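Side-chain contact in putative capsid protein of prophage (PDB 3BQW), which probably serves as a major capsid protein that builds the shell of a prophage-encoded virus particle: residues Arg135-Trp138 against Leu139-Ala143. Sequence-based numbering, arbitrary orientation.
Sequences RVEW and LAVNA
Trp138 and Asn142, one helical turn apart, meet through indole and amide. CG of Trp138 lies anti to the backbone N (chi1 179°), and the indole projects outward from the helix with a slight lean toward the next turn, bringing one face to the Asn142 amide. From CB, 3.1 Å from Leu139 N, the side chain leads to CG, also near Leu139 N, and CD2, between Leu139 N and Asn142 ND2; CD1 and NE1 approach the Asn142 amide. Asn142 ND2 sits 3.2 Å above the plane of the Trp138 ring, offset toward the rim, 3.3 Å from CE2; CH2, at the tip, is still 4.1 Å from it. With the planes 66° apart, the amide is tilted rather than stacked, and the two donors NE1 and ND2 form no hydrogen bond. Trp138 CE3 and CZ3 are each 3.9 Å from Leu139 CD2, an apolar contact. The i to i+4 bond from Asn142 N to Trp138 O, 3.0 Å and 165°, fixes this spacing. In helix 113-146, Trp138 also meets the ring of Tyr266, Leu139 packs on strands 148-151 and 327-338, and Ala140 and Val141 face helix 30-35, where the Glu137 carboxylate bonds Thr32 OG1 and Phe31 N.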
# COMPACT_ATOMS: atom_id res chain seq x y z
N ARG A 135 4.45 -3.48 1.31
CA ARG A 135 5.45 -2.66 0.61
C ARG A 135 4.78 -1.69 -0.35
O ARG A 135 5.15 -0.54 -0.42
CB ARG A 135 6.47 -3.53 -0.13
CG ARG A 135 7.39 -2.76 -1.13
CD ARG A 135 8.58 -2.22 -0.45
NE ARG A 135 9.27 -3.34 0.17
CZ ARG A 135 10.15 -3.26 1.16
NH1 ARG A 135 10.52 -2.08 1.68
NH2 ARG A 135 10.67 -4.41 1.63
N VAL A 136 3.79 -2.16 -1.09
CA VAL A 136 3.07 -1.29 -1.99
C VAL A 136 2.38 -0.14 -1.25
O VAL A 136 2.39 0.99 -1.75
CB VAL A 136 2.06 -2.09 -2.85
CG1 VAL A 136 1.16 -1.17 -3.65
CG2 VAL A 136 2.79 -3.01 -3.80
N GLU A 137 1.79 -0.41 -0.09
CA GLU A 137 1.07 0.61 0.69
C GLU A 137 2.03 1.63 1.24
O GLU A 137 1.71 2.82 1.28
CB GLU A 137 0.25 -0.01 1.83
CG GLU A 137 -0.51 0.96 2.75
CD GLU A 137 -1.74 1.58 2.12
OE1 GLU A 137 -1.96 1.41 0.91
OE2 GLU A 137 -2.49 2.31 2.83
N TRP A 138 3.20 1.15 1.68
CA TRP A 138 4.27 2.00 2.15
C TRP A 138 4.69 2.96 1.04
O TRP A 138 4.79 4.15 1.24
CB TRP A 138 5.46 1.14 2.60
CG TRP A 138 6.63 1.91 3.08
CD1 TRP A 138 6.72 2.65 4.23
CD2 TRP A 138 7.91 2.01 2.43
NE1 TRP A 138 7.96 3.22 4.32
CE2 TRP A 138 8.71 2.84 3.23
CE3 TRP A 138 8.44 1.50 1.23
CZ2 TRP A 138 10.05 3.15 2.89
CZ3 TRP A 138 9.76 1.79 0.90
CH2 TRP A 138 10.54 2.64 1.72
N LEU A 139 4.92 2.41 -0.15
CA LEU A 139 5.23 3.20 -1.31
C LEU A 139 4.10 4.18 -1.64
O LEU A 139 4.37 5.31 -1.95
CB LEU A 139 5.54 2.30 -2.51
CG LEU A 139 6.88 1.57 -2.49
CD1 LEU A 139 6.98 0.55 -3.64
CD2 LEU A 139 8.02 2.54 -2.53
N ALA A 140 2.85 3.75 -1.57
CA ALA A 140 1.68 4.60 -1.83
C ALA A 140 1.56 5.80 -0.87
O ALA A 140 1.39 6.96 -1.30
CB ALA A 140 0.38 3.75 -1.79
N VAL A 141 1.66 5.52 0.42
CA VAL A 141 1.56 6.56 1.42
C VAL A 141 2.72 7.53 1.30
O VAL A 141 2.54 8.73 1.40
CB VAL A 141 1.48 6.00 2.86
CG1 VAL A 141 1.46 7.17 3.87
CG2 VAL A 141 0.25 5.11 3.04
N ASN A 142 3.92 7.02 1.10
CA ASN A 142 5.07 7.90 0.87
C ASN A 142 4.91 8.81 -0.35
O ASN A 142 5.25 9.98 -0.31
CB ASN A 142 6.35 7.08 0.78
CG ASN A 142 6.77 6.48 2.13
OD1 ASN A 142 6.07 6.59 3.12
ND2 ASN A 142 7.91 5.81 2.16
N ALA A 143 4.40 8.28 -1.45
CA ALA A 143 4.19 9.07 -2.65
C ALA A 143 3.22 10.22 -2.38
O ALA A 143 3.50 11.36 -2.70
CB ALA A 143 3.70 8.20 -3.80